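PDB 5Z3E: glycoside hydrolase 15-related protein from Kribbella flavida, which hydrolyses the alpha-1,6-glucosidic linkage at the non-reducing end of isomaltose, yielding beta-D-glucose and D-glucose. Local coordinates for residues G56-A61 against F134-N139; F79-I84 against R95-V100; M155-V160 against D179-Y184; S85-V90 against M387-A392. The protein carries 1 engineered substitution. All blocks are in the same frame, centred on the assembly; numbering follows the deposited sequence.

In the fold
Contacts 2, 3 and 4 pair helices, consistent with the (alpha/alpha)6 barrel of glycoside hydrolase family 15; contact 1 lies in the loops beside them. All four lie away from the known and predicted catalytic and substrate-binding residues. Contact 1 joins a loop to the turn that follows the short strand 134-135. Contact 2 is nested in the loop it closes and touches it, their centres about 11 Å apart. Contact 2 pairs helices 74-87 and 90-105. Contact 4 ties the end of helix 74-87 to helix 382-394, joining early and late chain. Contact 3, between helices 151-167 and 175-188, follows contact 2, about 13 Å away between centres, inside the loop of contact 4.

Contact 1 (G56-A61 against F134-N139); sequences GGAYPA and FTFDGN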
# COMPACT_ATOMS: atom_id res chain seq x y z
N GLY A 56 -12.03 17.67 2.22
CA GLY A 56 -13.01 16.59 2.33
C GLY A 56 -12.50 15.31 2.99
O GLY A 56 -13.29 14.39 3.14
N GLY A 57 -11.23 15.26 3.36
CA GLY A 57 -10.64 14.14 4.06
C GLY A 57 -9.61 13.34 3.28
O GLY A 57 -8.80 12.63 3.90
N ALA A 58 -9.62 13.42 1.95
CA ALA A 58 -8.68 12.61 1.19
C ALA A 58 -7.25 13.03 1.48
O ALA A 58 -6.95 14.21 1.65
CB ALA A 58 -8.91 12.77 -0.34
N TYR A 59 -6.34 12.06 1.48
CA TYR A 59 -4.91 12.36 1.43
C TYR A 59 -4.49 12.39 -0.04
O TYR A 59 -4.67 11.41 -0.74
CB TYR A 59 -4.06 11.33 2.17
CG TYR A 59 -4.28 11.27 3.67
CD1 TYR A 59 -4.09 12.38 4.48
CD2 TYR A 59 -4.64 10.07 4.28
CE1 TYR A 59 -4.25 12.29 5.85
CE2 TYR A 59 -4.80 9.98 5.64
CZ TYR A 59 -4.62 11.09 6.43
OH TYR A 59 -4.79 10.94 7.78
N PRO A 60 -3.90 13.50 -0.51
CA PRO A 60 -3.35 13.49 -1.87
C PRO A 60 -2.12 12.61 -1.91
O PRO A 60 -1.43 12.42 -0.93
CB PRO A 60 -2.98 14.95 -2.08
CG PRO A 60 -2.59 15.43 -0.71
CD PRO A 60 -3.59 14.76 0.21
N ALA A 61 -1.80 12.10 -3.08
CA ALA A 61 -0.57 11.33 -3.21
C ALA A 61 0.65 12.23 -3.18
O ALA A 61 1.67 11.89 -2.54
CB ALA A 61 -0.58 10.51 -4.50
N PHE A 134 -8.84 8.71 -7.78
CA PHE A 134 -10.06 9.45 -7.40
C PHE A 134 -9.74 10.92 -7.36
O PHE A 134 -8.67 11.34 -6.89
CB PHE A 134 -10.54 9.02 -6.01
CG PHE A 134 -11.14 7.67 -5.97
CD1 PHE A 134 -12.47 7.51 -6.29
CD2 PHE A 134 -10.39 6.53 -5.64
CE1 PHE A 134 -13.06 6.25 -6.23
CE2 PHE A 134 -10.98 5.28 -5.60
CZ PHE A 134 -12.32 5.16 -5.87
N THR A 135 -10.69 11.72 -7.81
CA THR A 135 -10.65 13.14 -7.52
C THR A 135 -11.06 13.34 -6.06
O THR A 135 -11.63 12.45 -5.41
CB THR A 135 -11.63 13.90 -8.46
OG1 THR A 135 -12.97 13.48 -8.17
CG2 THR A 135 -11.31 13.64 -9.92
N PHE A 136 -10.82 14.53 -5.51
CA PHE A 136 -11.11 14.76 -4.11
C PHE A 136 -12.61 14.79 -3.83
O PHE A 136 -13.00 14.58 -2.68
CB PHE A 136 -10.41 16.02 -3.61
CG PHE A 136 -8.91 15.99 -3.73
CD1 PHE A 136 -8.16 14.83 -3.66
CD2 PHE A 136 -8.20 17.19 -3.92
CE1 PHE A 136 -6.78 14.84 -3.81
CE2 PHE A 136 -6.80 17.19 -4.07
CZ PHE A 136 -6.11 16.04 -4.01
N ASP A 137 -13.42 15.04 -4.85
CA ASP A 137 -14.86 14.91 -4.79
C ASP A 137 -15.38 13.50 -5.17
O ASP A 137 -16.59 13.31 -5.29
CB ASP A 137 -15.58 16.04 -5.55
CG ASP A 137 -15.12 16.27 -6.96
OD1 ASP A 137 -14.12 15.71 -7.40
OD2 ASP A 137 -15.72 17.15 -7.59
N GLY A 138 -14.48 12.53 -5.26
CA GLY A 138 -14.91 11.15 -5.35
C GLY A 138 -15.27 10.59 -6.71
O GLY A 138 -15.82 9.50 -6.79
N ASN A 139 -14.91 11.31 -7.78
CA ASN A 139 -15.15 10.87 -9.12
C ASN A 139 -13.96 10.09 -9.66
O ASN A 139 -12.84 10.18 -9.11
CB ASN A 139 -15.46 12.08 -10.01
CG ASN A 139 -16.64 12.86 -9.50
OD1 ASN A 139 -17.63 12.27 -9.02
ND2 ASN A 139 -16.56 14.14 -9.48
O HOH W 1 -11.31 14.99 0.06
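A type I beta turn from Thr135 to Gly138 carries Phe136, whose ring reaches Ala58 and Pro60 of the loop 56-61. CB of Ala58 meets Phe136 CD1 at 4.0 Å. Further out along the ring, CB of Pro60 comes to Phe136 CZ at 3.8 Å. Both approach the ring obliquely. With CG anti to its own carbonyl carbon (chi1 -60°), Phe136 swings its ring across to the loop. The backbones meet through one water. It accepts from Ala58 N at 3.0 Å and donates to Phe136 O at 3.2 Å. Trp99 NE1 also bonds Phe136 O, so two donors hold this carbonyl. Replacing Phe136 by an alanine would probably open a gap beside Ala58 and Pro60 and leave mainly the water to join the two loops. Inside the turn, Thr135 OG1 gives its proton to Asp137 OD1 at 2.6 Å, on the anti side of the carboxylate, and accepts from Asn139 N at 2.9 Å. Gly138 has positive phi, Gly138 N bonds Thr135 O, and Thr135 N bonds Asn139 O. This is the pattern of a type I turn with a G1 beta bulge.

Contact 2 (F79-I84 against R95-V100); sequences FTAEGI and RFHDWV
Phe96, on helix 90-105, points at Ala81 of helix 74-87, the preceding helix in the chain. Its CB packs on the ring of Tyr59 from the loop 56-61. With CG anti to the backbone N (chi1 172°), the ring is carried across to the facing helix. CD2 then meets Ala81 CB at 3.5 Å, a tight apolar contact. The next ring atom, CE2, lies 4.0 Å from Ala81 CB. At the tip, CZ is the ring atom nearest Val100 CG2, which sits over one face toward the rim, 3.4 Å above the plane. Val100 is one turn further along the same helix. CE1 of His97 lies at the edge of the Phe96 ring, in its plane, while CD2 of Phe96 stands over a face of the imidazole. The methyl group of Ala81 approaches both rings obliquely, with His97 NE2 4.1 Å from its CB. The small alanine is consistent with the close approach: the CA atoms of Ala81 and Phe96 are 7.0 Å apart. His97 is held at both nitrogens. ND1 bonds the indole NE1 of Trp156. NE2 meets a water in the ring plane at 2.9 Å, and that water donates a weak bond to Ala81 O. The direct contact is therefore apolar, and the polar link between the helices runs through a buried histidine and one water.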
# COMPACT_ATOMS: atom_id res chain seq x y z
N PHE A 79 -1.98 3.48 3.60
CA PHE A 79 -0.74 3.44 4.36
C PHE A 79 -0.47 4.76 5.07
O PHE A 79 0.02 4.78 6.19
CB PHE A 79 0.45 3.04 3.48
CG PHE A 79 0.54 1.57 3.21
CD1 PHE A 79 0.88 0.67 4.21
CD2 PHE A 79 0.39 1.07 1.92
CE1 PHE A 79 1.00 -0.68 3.95
CE2 PHE A 79 0.59 -0.26 1.65
CZ PHE A 79 0.85 -1.15 2.68
N THR A 80 -0.78 5.88 4.41
CA THR A 80 -0.67 7.18 5.03
C THR A 80 -1.52 7.23 6.29
O THR A 80 -1.07 7.65 7.36
CB THR A 80 -1.03 8.30 4.03
OG1 THR A 80 -0.12 8.27 2.92
CG2 THR A 80 -0.95 9.67 4.64
N ALA A 81 -2.78 6.80 6.16
CA ALA A 81 -3.70 6.80 7.28
C ALA A 81 -3.22 5.93 8.43
O ALA A 81 -3.43 6.26 9.59
CB ALA A 81 -5.08 6.33 6.82
N GLU A 82 -2.60 4.78 8.12
CA GLU A 82 -2.07 3.91 9.16
C GLU A 82 -0.93 4.59 9.91
O GLU A 82 -0.85 4.50 11.14
CB GLU A 82 -1.63 2.57 8.55
CG GLU A 82 -0.91 1.65 9.50
CD GLU A 82 -1.68 1.12 10.70
OE1 GLU A 82 -2.87 1.45 10.89
OE2 GLU A 82 -1.03 0.36 11.48
N GLY A 83 -0.03 5.26 9.20
CA GLY A 83 1.01 6.02 9.88
C GLY A 83 0.46 7.09 10.78
O GLY A 83 0.91 7.27 11.91
N ILE A 84 -0.57 7.81 10.31
CA ILE A 84 -1.19 8.87 11.09
C ILE A 84 -1.92 8.31 12.31
O ILE A 84 -1.89 8.89 13.40
CB ILE A 84 -2.12 9.70 10.18
CG1 ILE A 84 -1.32 10.49 9.13
CG2 ILE A 84 -3.05 10.60 10.97
CD1 ILE A 84 -0.40 11.57 9.71
N ARG A 95 -11.02 11.28 9.28
CA ARG A 95 -11.52 12.04 8.14
C ARG A 95 -11.17 11.36 6.81
O ARG A 95 -11.96 11.43 5.87
CB ARG A 95 -11.06 13.48 8.15
CG ARG A 95 -11.66 14.29 9.33
CD ARG A 95 -11.90 15.75 8.96
NE ARG A 95 -12.94 15.81 7.97
CZ ARG A 95 -12.90 16.72 6.90
NH1 ARG A 95 -13.84 16.67 6.03
NH2 ARG A 95 -11.90 17.62 6.80
N PHE A 96 -9.99 10.73 6.73
CA PHE A 96 -9.67 9.94 5.56
C PHE A 96 -10.65 8.78 5.41
O PHE A 96 -11.19 8.55 4.32
CB PHE A 96 -8.23 9.42 5.63
CG PHE A 96 -7.92 8.45 4.53
CD1 PHE A 96 -7.74 8.90 3.23
CD2 PHE A 96 -7.86 7.10 4.80
CE1 PHE A 96 -7.49 7.99 2.22
CE2 PHE A 96 -7.61 6.21 3.78
CZ PHE A 96 -7.42 6.66 2.51
N HIS A 97 -10.90 8.04 6.48
CA HIS A 97 -11.84 6.93 6.40
C HIS A 97 -13.23 7.41 6.06
O HIS A 97 -13.95 6.76 5.30
CB HIS A 97 -11.79 6.08 7.65
CG HIS A 97 -10.47 5.43 7.83
ND1 HIS A 97 -9.94 4.62 6.86
CD2 HIS A 97 -9.56 5.54 8.82
CE1 HIS A 97 -8.75 4.25 7.28
NE2 HIS A 97 -8.48 4.80 8.45
N ASP A 98 -13.64 8.57 6.61
CA ASP A 98 -14.92 9.15 6.21
C ASP A 98 -14.96 9.36 4.72
O ASP A 98 -15.96 9.04 4.05
CB ASP A 98 -15.13 10.50 6.90
CG ASP A 98 -15.50 10.44 8.37
OD1 ASP A 98 -15.91 9.35 8.87
OD2 ASP A 98 -15.39 11.51 9.02
N TRP A 99 -13.91 9.96 4.17
CA TRP A 99 -13.88 10.26 2.75
C TRP A 99 -14.00 8.98 1.94
O TRP A 99 -14.84 8.91 1.03
CB TRP A 99 -12.62 11.05 2.41
CG TRP A 99 -12.50 11.32 0.94
CD1 TRP A 99 -13.13 12.29 0.24
CD2 TRP A 99 -11.74 10.57 -0.00
NE1 TRP A 99 -12.82 12.20 -1.09
CE2 TRP A 99 -11.96 11.15 -1.28
CE3 TRP A 99 -10.87 9.48 0.10
CZ2 TRP A 99 -11.36 10.65 -2.41
CZ3 TRP A 99 -10.28 9.01 -1.03
CH2 TRP A 99 -10.53 9.58 -2.27
N VAL A 100 -13.19 7.98 2.24
CA VAL A 100 -13.23 6.74 1.48
C VAL A 100 -14.62 6.09 1.58
O VAL A 100 -15.19 5.65 0.58
CB VAL A 100 -12.16 5.73 1.95
CG1 VAL A 100 -12.31 4.44 1.18
CG2 VAL A 100 -10.75 6.29 1.81
O HOH W 2 -5.96 4.77 9.80

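Contact 3 (M155-V160 against D179-Y184); sequences MWLWSV and DVAVDY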
# COMPACT_ATOMS: atom_id res chain seq x y z
N MET A 155 -6.39 -2.83 0.74
CA MET A 155 -5.64 -2.03 1.69
C MET A 155 -6.56 -1.21 2.55
O MET A 155 -6.33 -1.07 3.76
CB MET A 155 -4.62 -1.15 0.99
CG MET A 155 -3.63 -1.93 0.17
SD MET A 155 -2.20 -0.94 -0.16
CE MET A 155 -1.31 -1.96 -1.33
N TRP A 156 -7.61 -0.62 1.97
CA TRP A 156 -8.48 0.23 2.77
C TRP A 156 -9.16 -0.58 3.86
O TRP A 156 -9.23 -0.16 5.02
CB TRP A 156 -9.52 0.96 1.93
CG TRP A 156 -10.33 1.84 2.83
CD1 TRP A 156 -9.86 2.85 3.59
CD2 TRP A 156 -11.71 1.70 3.18
NE1 TRP A 156 -10.84 3.39 4.37
CE2 TRP A 156 -11.99 2.69 4.15
CE3 TRP A 156 -12.75 0.85 2.77
CZ2 TRP A 156 -13.27 2.87 4.69
CZ3 TRP A 156 -14.00 1.03 3.32
CH2 TRP A 156 -14.26 2.04 4.26
N LEU A 157 -9.67 -1.78 3.52
CA LEU A 157 -10.29 -2.62 4.54
C LEU A 157 -9.32 -2.90 5.68
O LEU A 157 -9.67 -2.81 6.86
CB LEU A 157 -10.75 -3.93 3.91
CG LEU A 157 -11.94 -3.82 2.97
CD1 LEU A 157 -12.26 -5.21 2.43
CD2 LEU A 157 -13.17 -3.23 3.65
N TRP A 158 -8.08 -3.29 5.34
CA TRP A 158 -7.07 -3.50 6.37
C TRP A 158 -6.89 -2.25 7.22
O TRP A 158 -6.85 -2.30 8.46
CB TRP A 158 -5.75 -3.94 5.72
CG TRP A 158 -4.55 -3.74 6.59
CD1 TRP A 158 -4.15 -4.48 7.66
CD2 TRP A 158 -3.62 -2.64 6.51
NE1 TRP A 158 -3.03 -3.92 8.23
CE2 TRP A 158 -2.69 -2.80 7.54
CE3 TRP A 158 -3.46 -1.57 5.63
CZ2 TRP A 158 -1.62 -1.90 7.74
CZ3 TRP A 158 -2.41 -0.69 5.80
CH2 TRP A 158 -1.51 -0.87 6.85
N SER A 159 -6.75 -1.10 6.57
CA SER A 159 -6.47 0.14 7.27
C SER A 159 -7.58 0.54 8.23
O SER A 159 -7.33 0.92 9.38
CB SER A 159 -6.20 1.24 6.24
OG SER A 159 -6.07 2.50 6.81
N VAL A 160 -8.82 0.52 7.76
CA VAL A 160 -9.92 1.00 8.59
C VAL A 160 -10.15 0.08 9.78
O VAL A 160 -10.38 0.54 10.90
CB VAL A 160 -11.20 1.27 7.75
CG1 VAL A 160 -11.86 0.01 7.22
CG2 VAL A 160 -12.18 2.10 8.55
N ASP A 179 -18.95 -2.57 3.25
CA ASP A 179 -19.77 -3.55 2.55
C ASP A 179 -19.56 -3.47 1.05
O ASP A 179 -19.52 -4.52 0.37
CB ASP A 179 -21.25 -3.35 2.87
CG ASP A 179 -21.67 -3.78 4.26
OD1 ASP A 179 -20.94 -4.54 4.92
OD2 ASP A 179 -22.80 -3.38 4.67
N VAL A 180 -19.47 -2.27 0.49
CA VAL A 180 -19.22 -2.12 -0.94
C VAL A 180 -17.87 -2.75 -1.31
O VAL A 180 -17.76 -3.51 -2.28
CB VAL A 180 -19.28 -0.64 -1.38
CG1 VAL A 180 -18.88 -0.48 -2.82
CG2 VAL A 180 -20.66 -0.07 -1.15
N ALA A 181 -16.82 -2.41 -0.55
CA ALA A 181 -15.50 -2.94 -0.84
C ALA A 181 -15.45 -4.46 -0.72
O ALA A 181 -14.82 -5.12 -1.56
CB ALA A 181 -14.47 -2.29 0.07
N VAL A 182 -16.07 -5.01 0.32
CA VAL A 182 -16.07 -6.45 0.49
C VAL A 182 -16.78 -7.12 -0.67
O VAL A 182 -16.28 -8.08 -1.26
CB VAL A 182 -16.70 -6.88 1.83
CG1 VAL A 182 -16.91 -8.37 1.87
CG2 VAL A 182 -15.83 -6.44 3.00
N ASP A 183 -17.98 -6.65 -1.01
CA ASP A 183 -18.72 -7.28 -2.10
C ASP A 183 -17.90 -7.25 -3.39
O ASP A 183 -17.89 -8.22 -4.16
CB ASP A 183 -20.06 -6.59 -2.31
CG ASP A 183 -21.11 -6.93 -1.26
OD1 ASP A 183 -20.97 -7.92 -0.54
OD2 ASP A 183 -22.14 -6.19 -1.25
N TYR A 184 -17.26 -6.13 -3.66
CA TYR A 184 -16.44 -5.98 -4.87
C TYR A 184 -15.28 -6.98 -4.86
O TYR A 184 -15.05 -7.68 -5.86
CB TYR A 184 -15.94 -4.54 -4.91
CG TYR A 184 -15.16 -4.17 -6.16
CD1 TYR A 184 -15.77 -4.10 -7.40
CD2 TYR A 184 -13.82 -3.82 -6.08
CE1 TYR A 184 -15.07 -3.70 -8.52
CE2 TYR A 184 -13.12 -3.40 -7.20
CZ TYR A 184 -13.74 -3.33 -8.42
OH TYR A 184 -13.14 -2.88 -9.55
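The helical segments 155-160 and 179-184 run obliquely, 138° between their N-to-C directions. Their axes approach to 10.3 Å. The nearest CA atoms, of Leu157 and Ala181, are 7.5 Å apart. Leu157 and Ala181 point toward the opposite segment, and Leu157 makes two of the three pairings. Its CG is anti to the carbonyl carbon (chi1 -70°), and its CD1 continues the chain straight on from CA. The two methyl groups of Leu157 therefore split their work. CD2 comes to Ala181 CB at 3.9 Å, and the branch point CG is nearly as near. CD1 goes on to Val182 CG2 at 3.8 Å. The Leu157 and Val182 side chains cross at about a right angle and touch through these methyl groups.

Both segments lie on helices of the (alpha/alpha)6 barrel expected for glycoside hydrolase family 15. Here helix 151-167 meets helix 175-188, the next helix along the chain, through a buried and wholly apolar patch.

Trp156 adds a looser contact, also to Ala181. Its CE3 is 4.5 Å from Ala181 CB, which lies at the edge of the indole, near its plane. One face of the indole is taken by Val160 CG1 from the same helix, 4.0 Å above the plane. Val100 and Leu104 of helix 90-105 also touch Trp156. Val182 reaches Trp230 in a loop as well.

Contact 4 (S85-V90 against M387-A392); sequences SRYGDV and MYLILA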
# COMPACT_ATOMS: atom_id res chain seq x y z
N SER A 85 -2.59 7.18 12.13
CA SER A 85 -3.29 6.52 13.23
C SER A 85 -2.32 6.07 14.31
O SER A 85 -2.56 6.27 15.51
CB SER A 85 -4.09 5.33 12.69
OG SER A 85 -4.74 4.65 13.74
N ARG A 86 -1.19 5.49 13.91
CA ARG A 86 -0.14 5.12 14.86
C ARG A 86 0.43 6.32 15.57
O ARG A 86 0.72 6.27 16.77
CB ARG A 86 0.98 4.37 14.14
CG ARG A 86 0.63 2.94 13.77
CD ARG A 86 1.66 2.34 12.85
NE ARG A 86 1.52 0.92 12.60
CZ ARG A 86 2.33 -0.04 13.03
NH1 ARG A 86 3.33 0.23 13.85
NH2 ARG A 86 2.16 -1.28 12.61
N TYR A 87 0.59 7.44 14.86
CA TYR A 87 1.08 8.67 15.45
C TYR A 87 0.12 9.20 16.48
O TYR A 87 0.54 9.90 17.41
CB TYR A 87 1.31 9.71 14.35
CG TYR A 87 2.07 10.93 14.77
CD1 TYR A 87 3.45 10.94 14.72
CD2 TYR A 87 1.43 12.07 15.20
CE1 TYR A 87 4.17 12.05 15.08
CE2 TYR A 87 2.18 13.21 15.58
CZ TYR A 87 3.54 13.17 15.51
OH TYR A 87 4.31 14.29 15.88
N GLY A 88 -1.17 8.89 16.35
CA GLY A 88 -2.18 9.24 17.33
C GLY A 88 -3.15 10.31 16.89
O GLY A 88 -3.95 10.76 17.71
N ASP A 89 -3.10 10.72 15.62
CA ASP A 89 -4.00 11.76 15.14
C ASP A 89 -5.31 11.10 14.66
O ASP A 89 -5.52 10.81 13.48
CB ASP A 89 -3.36 12.63 14.08
CG ASP A 89 -4.15 13.85 13.74
OD1 ASP A 89 -5.37 13.89 13.99
OD2 ASP A 89 -3.54 14.81 13.21
N VAL A 90 -6.15 10.80 15.64
CA VAL A 90 -7.40 10.09 15.41
C VAL A 90 -8.30 10.90 14.50
O VAL A 90 -8.97 10.33 13.63
CB VAL A 90 -8.06 9.78 16.75
CG1 VAL A 90 -9.42 9.16 16.60
CG2 VAL A 90 -7.17 8.86 17.62
N MET A 387 4.82 5.72 5.52
CA MET A 387 5.63 4.54 5.78
C MET A 387 6.74 4.82 6.79
O MET A 387 7.07 3.96 7.61
CB MET A 387 6.24 3.98 4.51
CG MET A 387 5.30 3.49 3.50
SD MET A 387 4.18 2.14 4.10
CE MET A 387 5.32 0.83 4.28
N TYR A 388 7.33 6.01 6.72
CA TYR A 388 8.31 6.41 7.73
C TYR A 388 7.69 6.35 9.13
O TYR A 388 8.29 5.80 10.07
CB TYR A 388 8.84 7.82 7.44
CG TYR A 388 9.81 8.26 8.51
CD1 TYR A 388 11.12 7.85 8.47
CD2 TYR A 388 9.38 9.03 9.58
CE1 TYR A 388 11.99 8.20 9.49
CE2 TYR A 388 10.22 9.37 10.60
CZ TYR A 388 11.53 8.99 10.55
OH TYR A 388 12.41 9.31 11.57
N LEU A 389 6.49 6.91 9.27
CA LEU A 389 5.80 6.86 10.55
C LEU A 389 5.56 5.45 11.03
O LEU A 389 5.72 5.16 12.22
CB LEU A 389 4.50 7.65 10.50
CG LEU A 389 4.65 9.16 10.40
CD1 LEU A 389 3.29 9.79 10.25
CD2 LEU A 389 5.36 9.72 11.65
N ILE A 390 5.15 4.55 10.14
CA ILE A 390 4.93 3.17 10.52
C ILE A 390 6.21 2.54 11.04
O ILE A 390 6.22 1.91 12.09
CB ILE A 390 4.32 2.35 9.37
CG1 ILE A 390 2.93 2.87 9.00
CG2 ILE A 390 4.26 0.87 9.76
CD1 ILE A 390 2.35 2.28 7.73
N LEU A 391 7.30 2.67 10.28
CA LEU A 391 8.54 2.02 10.69
C LEU A 391 9.08 2.63 12.00
O LEU A 391 9.54 1.92 12.90
CB LEU A 391 9.57 2.10 9.57
CG LEU A 391 10.93 1.47 9.89
CD1 LEU A 391 10.81 0.06 10.41
CD2 LEU A 391 11.83 1.55 8.67
N ALA A 392 9.02 3.95 12.10
CA ALA A 392 9.45 4.62 13.33
C ALA A 392 8.64 4.09 14.52
O ALA A 392 9.19 3.83 15.58
CB ALA A 392 9.31 6.11 13.20
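The guanidinium group of Arg86 lies flat against a methyl group: Ile390 CG2 stands over the centre of one face, 3.9 Å above the plane. The Arg86 chain is extended from CG to NE and crosses the Ile390 side chain at about a right angle. On the way its CD passes Ile390 CG1 at 4.1 Å. Beside this pair, Tyr87 CD1 meets Leu389 CD2 at 3.8 Å, the methyl coming obliquely to the ring. With CG anti to the backbone N (chi1 -168°), the Tyr87 ring lies where Leu389 can reach it; it also stacks with His46 of helix 32-52.

Helix 74-87 ends here in a Schellman motif. Gly88 has positive phi, Asp89 N bonds Ile84 O, and Gly88 N makes a weak bond of 3.1 Å to Ser85 O. Asp89 then serves as N-cap of the next helix, its OD1 taking Ser92 N.

NE of Arg86 forms a salt bridge with Glu82, and NH1 with Asp393 and Glu394 near the end of helix 382-394. A leucine in its place would probably leave Asp393 and Glu394 without this positive mate, cost Glu82 one of its two arginine partners and uncover Ile390 CG2. The contact thus uses both characters of a guanidinium, an apolar face for packing and polar N-H groups for charge, and the nearby acids are likely to stabilise its positive charge.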